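Local structure of UDP-N-acetylglucosamine 2-epimerase (Listeria monocytogenes, 3OT5) at residues Glu51-Pro54 against Glu55-Glu58; Lys91-Thr94 against Leu95-Thr99; Ser175-Lys178 against Gln179-Glu182; Thr208-Lys211 against Asp212-Pro216; Ala247-Glu250 against Ile251-Arg255. The protein probably catalyses the reversible interconversion of UDP-N-acetylglucosamine and UDP-N-acetylmannosamine by inverting carbon 2 of the sugar. One frame throughout, in Å; residues are numbered along the deposited sequence.

In the fold
All five contacts are local, made by neighbours along the chain, yet they illustrate how such contacts change with place. Interactions 2 and 3 both open a helix with a threonine cap: interaction 2 is a surface capping box completed by a glutamate, whereas interaction 3 is partly buried and adds apolar packing. Interaction 1, also partly buried, turns the chain into a strand of the N-terminal sheet. Interaction 4, at the surface, has no clear hydrogen bond between its segments and lies where the chain passes from one sheet to the other. Interaction 5, partly buried in the second domain, joins a salt bridge to helical packing; its centre is about 51 Å from that of interaction 1.

Interaction 1. Residues Glu51-Pro54 against Glu55-Glu58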
# COMPACT_ATOMS: atom_id res chain seq x y z
N GLU A 51 -19.97 -5.13 -0.32
CA GLU A 51 -20.86 -5.73 0.64
C GLU A 51 -21.79 -4.70 1.32
O GLU A 51 -22.79 -5.09 1.93
CB GLU A 51 -20.08 -6.55 1.65
CG GLU A 51 -19.41 -7.74 0.99
CD GLU A 51 -18.64 -8.59 1.96
OE1 GLU A 51 -18.70 -8.30 3.18
OE2 GLU A 51 -17.98 -9.55 1.51
N LYS A 52 -21.49 -3.41 1.21
CA LYS A 52 -22.35 -2.37 1.78
C LYS A 52 -23.52 -2.10 0.83
O LYS A 52 -24.49 -1.44 1.21
CB LYS A 52 -21.61 -1.05 1.99
CG LYS A 52 -20.47 -1.09 2.98
CD LYS A 52 -19.83 0.30 3.11
CE LYS A 52 -18.48 0.24 3.85
NZ LYS A 52 -18.57 -0.33 5.23
N GLU A 53 -23.43 -2.59 -0.40
CA GLU A 53 -24.48 -2.37 -1.38
C GLU A 53 -24.93 -3.70 -2.01
O GLU A 53 -24.82 -3.91 -3.22
CB GLU A 53 -23.98 -1.34 -2.41
CG GLU A 53 -25.05 -0.80 -3.32
CD GLU A 53 -24.55 0.30 -4.25
OE1 GLU A 53 -25.29 0.64 -5.20
OE2 GLU A 53 -23.44 0.83 -4.02
N PRO A 54 -25.46 -4.61 -1.18
CA PRO A 54 -25.89 -5.92 -1.67
C PRO A 54 -27.10 -5.87 -2.59
O PRO A 54 -27.37 -6.85 -3.26
CB PRO A 54 -26.24 -6.66 -0.38
CG PRO A 54 -26.66 -5.58 0.55
CD PRO A 54 -25.72 -4.46 0.26
N GLU A 55 -27.85 -4.75 -2.62
CA GLU A 55 -28.99 -4.65 -3.53
C GLU A 55 -28.50 -4.52 -4.97
O GLU A 55 -29.27 -4.75 -5.91
CB GLU A 55 -29.95 -3.50 -3.19
CG GLU A 55 -29.44 -2.04 -3.29
CD GLU A 55 -28.63 -1.57 -2.08
OE1 GLU A 55 -28.07 -2.42 -1.35
OE2 GLU A 55 -28.56 -0.34 -1.86
N THR A 56 -27.24 -4.14 -5.13
CA THR A 56 -26.64 -3.95 -6.44
C THR A 56 -25.60 -4.99 -6.79
O THR A 56 -25.57 -5.48 -7.90
CB THR A 56 -25.88 -2.60 -6.50
OG1 THR A 56 -26.75 -1.52 -6.15
CG2 THR A 56 -25.30 -2.37 -7.89
N PHE A 57 -24.74 -5.31 -5.82
CA PHE A 57 -23.64 -6.23 -6.05
C PHE A 57 -23.69 -7.58 -5.35
O PHE A 57 -24.23 -7.73 -4.27
CB PHE A 57 -22.33 -5.59 -5.60
CG PHE A 57 -22.00 -4.30 -6.28
CD1 PHE A 57 -21.49 -4.29 -7.56
CD2 PHE A 57 -22.14 -3.08 -5.61
CE1 PHE A 57 -21.16 -3.11 -8.18
CE2 PHE A 57 -21.82 -1.89 -6.24
CZ PHE A 57 -21.32 -1.90 -7.51
N GLU A 58 -23.07 -8.53 -6.01
CA GLU A 58 -22.90 -9.87 -5.51
C GLU A 58 -21.36 -9.96 -5.46
O GLU A 58 -20.69 -9.77 -6.47
CB GLU A 58 -23.52 -10.88 -6.46
CG GLU A 58 -23.42 -12.34 -6.01
CD GLU A 58 -24.28 -13.28 -6.86
OE1 GLU A 58 -25.20 -12.79 -7.57
OE2 GLU A 58 -24.05 -14.51 -6.79
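E53 and T56 meet through their polar ends, T56 OG1 giving a hydrogen bond to E53 OE1 at 2.8 Å. The hydroxyl arrives on the anti side of the carboxylate, somewhat out of its plane. E53 can reach it because CG stands anti to the backbone N (chi1 -168°) and the chain is extended beyond CG, carrying the carboxylate to T56. The backbone carbonyl of E53 is gripped twice. F57 N lies 3.0 Å from E53 O, nearly in line with the carbonyl bond, while T56 N comes to E53 O at 3.1 Å from above the carbonyl plane, 51° out of it. One acceptor thus closes a beta-turn and the longer alpha-turn that contains it.

The F57 ring also meets the side chains of T56 and E53. T56 CG2 sits 3.8 Å above one face of the F57 ring, over its centre, and E53 OE2 approaches F57 CE2 at 3.9 Å with carboxylate and ring planes 75° apart. At the apex E55 bends back so that its OE1 lies 3.5 Å from P54 CD. This brings its carboxylate near that of E53, a like charge that K389, a long and weak ion partner of E53, might partly offset.

Farther out, helix 380-392 and strand 28-34 pack against F57 through I388 and I28, and the backbone of T56 bonds to I28. This is a tight connection from helix to strand: it ends the beta-alpha-beta crossover that leads from strand 28-34 through helix 37-51 into the adjacent parallel strand 57-63 of a Rossmann-like domain.

Interaction 2. Residues Lys91-Thr94 against Leu95-Thr99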
# COMPACT_ATOMS: atom_id res chain seq x y z
N LYS A 91 6.86 -24.52 -2.42
CA LYS A 91 6.75 -23.40 -3.35
C LYS A 91 8.04 -23.14 -4.15
O LYS A 91 8.53 -22.01 -4.24
CB LYS A 91 6.24 -22.14 -2.62
CG LYS A 91 6.95 -21.78 -1.29
CD LYS A 91 8.41 -21.38 -1.44
CE LYS A 91 9.01 -20.94 -0.11
NZ LYS A 91 10.43 -20.50 -0.25
N GLY A 92 8.56 -24.21 -4.74
CA GLY A 92 9.76 -24.14 -5.58
C GLY A 92 9.27 -24.17 -7.02
O GLY A 92 9.72 -24.98 -7.83
N GLN A 93 8.34 -23.27 -7.33
CA GLN A 93 7.75 -23.21 -8.66
C GLN A 93 8.28 -22.04 -9.45
O GLN A 93 8.49 -20.95 -8.91
CB GLN A 93 6.22 -23.12 -8.55
CG GLN A 93 5.58 -24.23 -7.69
CD GLN A 93 5.89 -25.64 -8.19
OE1 GLN A 93 5.74 -26.62 -7.45
NE2 GLN A 93 6.35 -25.74 -9.44
N THR A 94 8.50 -22.26 -10.75
CA THR A 94 9.00 -21.20 -11.61
C THR A 94 7.89 -20.21 -11.87
O THR A 94 6.72 -20.44 -11.52
CB THR A 94 9.50 -21.72 -12.98
OG1 THR A 94 8.38 -22.11 -13.79
CG2 THR A 94 10.49 -22.91 -12.80
N LEU A 95 8.25 -19.11 -12.51
CA LEU A 95 7.32 -18.07 -12.83
C LEU A 95 6.31 -18.59 -13.86
O LEU A 95 5.11 -18.27 -13.80
CB LEU A 95 8.08 -16.88 -13.38
CG LEU A 95 7.24 -15.62 -13.50
CD1 LEU A 95 6.41 -15.39 -12.22
CD2 LEU A 95 8.17 -14.46 -13.79
N ALA A 96 6.80 -19.39 -14.80
CA ALA A 96 5.96 -19.96 -15.84
C ALA A 96 4.90 -20.86 -15.23
O ALA A 96 3.76 -20.86 -15.66
CB ALA A 96 6.81 -20.76 -16.83
N GLU A 97 5.28 -21.63 -14.22
CA GLU A 97 4.38 -22.57 -13.57
C GLU A 97 3.34 -21.90 -12.71
O GLU A 97 2.18 -22.33 -12.70
CB GLU A 97 5.19 -23.58 -12.76
CG GLU A 97 5.99 -24.50 -13.64
CD GLU A 97 7.06 -25.27 -12.88
OE1 GLU A 97 7.54 -26.29 -13.42
OE2 GLU A 97 7.42 -24.84 -11.75
N ILE A 98 3.74 -20.86 -11.99
CA ILE A 98 2.84 -20.10 -11.15
C ILE A 98 1.76 -19.50 -12.03
O ILE A 98 0.57 -19.56 -11.73
CB ILE A 98 3.59 -18.98 -10.38
CG1 ILE A 98 4.58 -19.59 -9.36
CG2 ILE A 98 2.63 -18.07 -9.64
CD1 ILE A 98 5.48 -18.54 -8.65
N THR A 99 2.20 -18.92 -13.13
CA THR A 99 1.31 -18.26 -14.09
C THR A 99 0.32 -19.25 -14.67
O THR A 99 -0.87 -19.00 -14.69
CB THR A 99 2.13 -17.60 -15.20
OG1 THR A 99 3.05 -16.67 -14.59
CG2 THR A 99 1.25 -16.88 -16.21
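T94 and I98 set the first helical turn, I98 N donating to T94 O at 3.0 Å as the chain passes from an extended loop into helix 95-113. The side chain of T94 supplies the N-cap: its OG1 accepts from E97 N at 3.2 Å. That hydroxyl is placed over the helix start because OG1 lies between the backbone N and the carbonyl carbon, at chi1 73°. E97 reciprocates, its OE2 receiving T94 N at 3.0 Å from above the carboxylate plane, 37° out of it. The two bonds form a capping box. On the way back E97 CG passes 3.4 Å from T94 OG1.

Q93 widens the arrangement. Bent at its second torsion, it crosses E97 at about a right angle and brings NE2 within 2.7 Å of E97 OE2, although the poor direction of the N-H makes this bond weak. Nearby, I98 CG1 packs 4.0 Å from Q93 CB.

One carboxylate oxygen therefore takes a well-directed bond from T94 N and a weak one from Q93 NE2, and the negative charge beside the helix start is probably stabilised by the helix dipole and by the N-H groups that face it.

Interaction 3. Residues Ser175-Lys178 against Gln179-Glu182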
# COMPACT_ATOMS: atom_id res chain seq x y z
N SER A 175 -6.92 4.07 -11.46
CA SER A 175 -5.59 4.58 -11.19
C SER A 175 -5.52 5.22 -9.82
O SER A 175 -6.49 5.81 -9.36
CB SER A 175 -5.18 5.61 -12.25
OG SER A 175 -5.14 5.01 -13.53
N PRO A 176 -4.39 5.08 -9.14
CA PRO A 176 -4.30 5.68 -7.84
C PRO A 176 -3.99 7.16 -7.94
O PRO A 176 -4.33 7.91 -7.04
CB PRO A 176 -3.15 4.93 -7.19
CG PRO A 176 -2.25 4.61 -8.32
CD PRO A 176 -3.16 4.33 -9.48
N THR A 177 -3.38 7.58 -9.04
CA THR A 177 -2.99 8.98 -9.20
C THR A 177 -3.20 9.50 -10.61
O THR A 177 -3.43 8.73 -11.56
CB THR A 177 -1.50 9.17 -8.88
OG1 THR A 177 -0.71 8.40 -9.79
CG2 THR A 177 -1.19 8.73 -7.45
N LYS A 178 -3.09 10.82 -10.74
CA LYS A 178 -3.23 11.48 -12.01
C LYS A 178 -2.14 10.94 -12.94
O LYS A 178 -2.40 10.67 -14.12
CB LYS A 178 -3.13 13.00 -11.86
CG LYS A 178 -3.40 13.77 -13.16
CD LYS A 178 -3.29 15.29 -12.97
CE LYS A 178 -3.54 16.04 -14.29
NZ LYS A 178 -3.47 17.54 -14.13
N GLN A 179 -0.93 10.77 -12.39
CA GLN A 179 0.23 10.27 -13.13
C GLN A 179 -0.04 8.91 -13.75
O GLN A 179 0.26 8.69 -14.90
CB GLN A 179 1.43 10.13 -12.21
CG GLN A 179 2.73 9.62 -12.87
CD GLN A 179 3.24 10.53 -13.99
OE1 GLN A 179 2.69 10.54 -15.09
NE2 GLN A 179 4.33 11.24 -13.72
N ALA A 180 -0.58 8.00 -12.95
CA ALA A 180 -0.90 6.66 -13.44
C ALA A 180 -1.91 6.73 -14.59
O ALA A 180 -1.86 5.92 -15.52
CB ALA A 180 -1.44 5.79 -12.31
N LYS A 181 -2.82 7.69 -14.51
CA LYS A 181 -3.82 7.88 -15.56
C LYS A 181 -3.12 8.32 -16.83
O LYS A 181 -3.36 7.76 -17.90
CB LYS A 181 -4.91 8.88 -15.14
CG LYS A 181 -5.94 9.17 -16.24
CD LYS A 181 -7.19 9.84 -15.68
CE LYS A 181 -8.30 9.96 -16.71
NZ LYS A 181 -9.59 10.39 -16.09
N GLU A 182 -2.26 9.33 -16.71
CA GLU A 182 -1.50 9.84 -17.85
C GLU A 182 -0.67 8.73 -18.51
O GLU A 182 -0.57 8.67 -19.72
CB GLU A 182 -0.61 11.00 -17.42
CG GLU A 182 -1.41 12.23 -17.04
CD GLU A 182 -0.58 13.31 -16.40
OE1 GLU A 182 -1.05 14.47 -16.37
OE2 GLU A 182 0.54 13.01 -15.93
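P176 and A180 meet where the puckered pyrrolidine ring turns its CD corner to the helix, 3.6 Å from A180 CB; A180 CB also lies 3.7 Å from S175 CB, so the methyl packs against both the last strand residue and the proline. E182 runs obliquely across the extended K178, its carboxylate oxygen OE1 lying 3.6 Å from K178 CE. K178 NZ is 4.5 Å from E182 OE1, beyond a salt bridge, so any attraction between the opposite charges is probably weak. Along the backbone, E182 N bonds to K178 O at 2.9 Å and K181 N to T177 O at 3.2 Å.

T177 is the N-cap. With its hydroxyl held between the backbone N and the carbonyl carbon (chi1 62°), OG1 accepts from A180 N at 3.2 Å and satisfies an amide of the first turn.

The contact joins the end of strand 172-175 to helix 178-186. S175 OG bonds to A146 O, and K181 reaches over to a salt bridge with D400 near the C-terminus. The partly buried junction touches strand 194-196 through S175 and K181, and helix 333-338 of the second domain through T177.

Interaction 4. Residues Thr208-Lys211 against Asp212-Pro216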
# COMPACT_ATOMS: atom_id res chain seq x y z
N THR A 208 -8.14 -1.19 9.68
CA THR A 208 -6.96 -1.74 10.38
C THR A 208 -6.59 -0.97 11.64
O THR A 208 -6.08 -1.55 12.61
CB THR A 208 -5.75 -1.77 9.44
OG1 THR A 208 -5.48 -0.44 9.01
CG2 THR A 208 -6.04 -2.64 8.22
N VAL A 209 -6.83 0.34 11.62
CA VAL A 209 -6.57 1.19 12.78
C VAL A 209 -7.70 1.00 13.76
O VAL A 209 -8.86 1.30 13.45
CB VAL A 209 -6.50 2.68 12.41
CG1 VAL A 209 -6.33 3.52 13.67
CG2 VAL A 209 -5.37 2.92 11.42
N GLN A 210 -7.37 0.50 14.94
CA GLN A 210 -8.35 0.21 15.96
C GLN A 210 -8.72 1.42 16.80
O GLN A 210 -7.91 2.31 17.03
CB GLN A 210 -7.81 -0.86 16.90
CG GLN A 210 -7.45 -2.18 16.24
CD GLN A 210 -7.01 -3.23 17.25
OE1 GLN A 210 -6.79 -2.91 18.42
NE2 GLN A 210 -6.89 -4.47 16.81
N LYS A 211 -9.97 1.42 17.27
CA LYS A 211 -10.52 2.47 18.12
C LYS A 211 -9.53 2.79 19.24
O LYS A 211 -9.07 3.92 19.39
CB LYS A 211 -11.85 1.98 18.71
CG LYS A 211 -12.62 2.95 19.59
CD LYS A 211 -13.78 2.20 20.27
CE LYS A 211 -14.69 3.10 21.10
NZ LYS A 211 -15.55 4.00 20.28
N ASP A 212 -9.19 1.76 20.02
CA ASP A 212 -8.26 1.91 21.13
C ASP A 212 -7.24 0.78 21.10
O ASP A 212 -7.36 -0.21 21.82
CB ASP A 212 -9.03 1.92 22.45
CG ASP A 212 -8.15 2.27 23.64
OD1 ASP A 212 -6.91 2.26 23.49
OD2 ASP A 212 -8.71 2.55 24.71
N TYR A 213 -6.22 0.94 20.26
CA TYR A 213 -5.16 -0.05 20.10
C TYR A 213 -4.36 -0.25 21.39
O TYR A 213 -4.15 0.67 22.16
CB TYR A 213 -4.25 0.32 18.93
CG TYR A 213 -3.11 -0.62 18.68
CD1 TYR A 213 -3.31 -1.85 18.07
CD2 TYR A 213 -1.80 -0.27 19.01
CE1 TYR A 213 -2.25 -2.72 17.82
CE2 TYR A 213 -0.72 -1.12 18.76
CZ TYR A 213 -0.95 -2.34 18.16
OH TYR A 213 0.11 -3.19 17.91
N HIS A 214 -3.89 -1.48 21.55
CA HIS A 214 -3.18 -1.97 22.73
C HIS A 214 -1.70 -2.33 22.56
O HIS A 214 -1.39 -3.29 21.86
CB HIS A 214 -3.91 -3.25 23.14
CG HIS A 214 -4.09 -4.21 22.00
ND1 HIS A 214 -5.12 -4.10 21.08
CD2 HIS A 214 -3.34 -5.27 21.58
CE1 HIS A 214 -5.01 -5.05 20.17
NE2 HIS A 214 -3.94 -5.77 20.45
N HIS A 215 -0.80 -1.58 23.18
CA HIS A 215 0.63 -1.93 23.13
C HIS A 215 1.39 -1.16 24.22
O HIS A 215 1.35 0.07 24.24
CB HIS A 215 1.27 -1.65 21.77
CG HIS A 215 2.61 -2.32 21.60
ND1 HIS A 215 3.74 -1.92 22.28
CD2 HIS A 215 2.99 -3.36 20.82
CE1 HIS A 215 4.75 -2.69 21.93
NE2 HIS A 215 4.33 -3.57 21.04
N PRO A 216 2.13 -1.88 25.09
CA PRO A 216 2.89 -1.30 26.22
C PRO A 216 3.61 0.00 25.90
O PRO A 216 3.44 1.00 26.61
CB PRO A 216 3.92 -2.40 26.56
CG PRO A 216 3.81 -3.42 25.46
CD PRO A 216 2.42 -3.32 24.95
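Q210 is carried to Y213 and H214 by two torsions. Its CG points away from its own carbonyl carbon (chi1 -59°) and the chain then runs out straight, which sends the amide across the bend of the backbone. H214 turns to meet it: its CG lies between the backbone N and the carbonyl carbon (chi1 51°), and this folds the imidazole back toward Q210.

The amide oxygen is the meeting point. OE1 of Q210 lies 3.3 Å from H214 CE1, at the edge of the imidazole and near its plane. It also comes within 3.7 Å of Y213 CD1, again near the ring plane and at an edge. The amide plane stands 67° from the tyrosine ring but is turned less steeply against the imidazole. One oxygen therefore touches two aromatic edges, whose C-H groups probably carry slight positive charge. Y213 CD1 in turn sits 4.1 Å above one face of the H214 ring, offset toward its rim.

Fixed points outside the segments hold this exposed bend in place. The hydroxyl of Y213 bonds to D294, while N297 takes Q210 N and gives to T208 O, so helix 292-301 fastens both ends of the turn. Farther along, H215 caps the short helix 216-219 through I217 N, and its ring lies edge-to-face with F298.

The chain here runs from helix 200-208, which follows strand 194-196 in sequence, toward strand 225-229 of the other sheet: it is part of the linker between the paired Rossmann-like domains of the GT-B-type fold seen in this epimerase family.

Interaction 5. Residues Ala247-Glu250 against Ile251-Arg255; sequences AVRE and IVESR
R249 and E253, four residues apart, are joined by a salt bridge in which R249 NE gives its hydrogen to E253 OE2 at 2.7 Å. The oxygen uses its anti lone pair, lies 19° out of the guanidinium plane and belongs to a carboxylate turned 70° from that plane, so the groups meet steeply. The bend of R249 at its second torsion (chi2 75°) lays the arginine back along the helix, bringing CG as near as 3.5 Å to E253 OE2. R249 NH1 bonds to G279 O as a second hold.

S254 shares the carbonyl of E250: S254 OG donates to E250 O at 2.7 Å and S254 N to the same oxygen at 2.9 Å, from opposite faces of the carbonyl plane. The serine thereby adds a second donor to a carbonyl in the last turn of helix 240-254, the helix of the crossover between parallel strands 225-229 and 258-263 in the second Rossmann-like domain. After it, R255 leaves the helical conformation and its NH2 turns back to S254 O, while NH1 forms a salt bridge to D360.

Inward, V248 CG1 meets I251 CD1 at 4.3 Å, and I251 CG1 also lies 3.2 Å from the carbonyl oxygen A247 O. The apolar side chains face different neighbours: V248 and V252 pack on L260 of strand 258-263, whereas A247 and I251 press against L351 and A355 of helix 348-360.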
# COMPACT_ATOMS: atom_id res chain seq x y z
N ALA A 247 22.16 8.49 13.54
CA ALA A 247 21.37 9.71 13.39
C ALA A 247 20.19 9.75 14.36
O ALA A 247 20.02 10.72 15.09
CB ALA A 247 20.87 9.86 11.96
N VAL A 248 19.38 8.69 14.35
CA VAL A 248 18.21 8.61 15.22
C VAL A 248 18.61 8.52 16.70
O VAL A 248 17.93 9.06 17.57
CB VAL A 248 17.24 7.47 14.78
CG1 VAL A 248 16.63 7.80 13.43
CG2 VAL A 248 17.95 6.12 14.73
N ARG A 249 19.71 7.84 17.00
CA ARG A 249 20.21 7.77 18.36
C ARG A 249 20.42 9.20 18.85
O ARG A 249 19.96 9.59 19.92
CB ARG A 249 21.55 7.04 18.39
CG ARG A 249 22.27 7.03 19.73
CD ARG A 249 21.66 6.08 20.75
NE ARG A 249 22.42 6.13 22.01
CZ ARG A 249 22.39 5.20 22.97
NH1 ARG A 249 21.69 4.09 22.81
NH2 ARG A 249 23.12 5.37 24.06
N GLU A 250 21.11 9.98 18.02
CA GLU A 250 21.41 11.37 18.35
C GLU A 250 20.15 12.24 18.45
O GLU A 250 20.10 13.16 19.27
CB GLU A 250 22.42 11.95 17.34
CG GLU A 250 22.89 13.35 17.67
CD GLU A 250 24.06 13.82 16.80
OE1 GLU A 250 24.32 15.04 16.78
OE2 GLU A 250 24.70 12.98 16.13
N ILE A 251 19.14 11.95 17.64
CA ILE A 251 17.87 12.69 17.68
C ILE A 251 17.24 12.42 19.05
O ILE A 251 16.81 13.35 19.75
CB ILE A 251 16.89 12.26 16.55
CG1 ILE A 251 17.45 12.60 15.17
CG2 ILE A 251 15.55 12.94 16.71
CD1 ILE A 251 16.63 12.02 14.01
N VAL A 252 17.21 11.14 19.42
CA VAL A 252 16.64 10.73 20.70
C VAL A 252 17.38 11.34 21.90
O VAL A 252 16.74 11.81 22.84
CB VAL A 252 16.60 9.20 20.83
CG1 VAL A 252 16.26 8.77 22.26
CG2 VAL A 252 15.62 8.62 19.82
N GLU A 253 18.71 11.34 21.86
CA GLU A 253 19.50 11.92 22.96
C GLU A 253 19.34 13.43 23.06
O GLU A 253 19.32 13.99 24.15
CB GLU A 253 20.99 11.57 22.83
CG GLU A 253 21.30 10.09 22.97
CD GLU A 253 22.79 9.79 22.88
OE1 GLU A 253 23.61 10.73 23.01
OE2 GLU A 253 23.14 8.60 22.70
N SER A 254 19.23 14.09 21.91
CA SER A 254 19.10 15.55 21.85
C SER A 254 17.73 16.07 22.24
O SER A 254 17.60 17.21 22.68
CB SER A 254 19.43 16.02 20.43
OG SER A 254 20.75 15.65 20.07
N ARG A 255 16.70 15.24 22.06
CA ARG A 255 15.32 15.59 22.39
C ARG A 255 14.75 14.54 23.33
O ARG A 255 14.34 13.45 22.90
CB ARG A 255 14.48 15.69 21.11
CG ARG A 255 14.94 16.78 20.16
CD ARG A 255 14.83 18.17 20.80
NE ARG A 255 15.22 19.22 19.87
CZ ARG A 255 16.46 19.68 19.70
NH1 ARG A 255 16.68 20.64 18.82
NH2 ARG A 255 17.48 19.18 20.41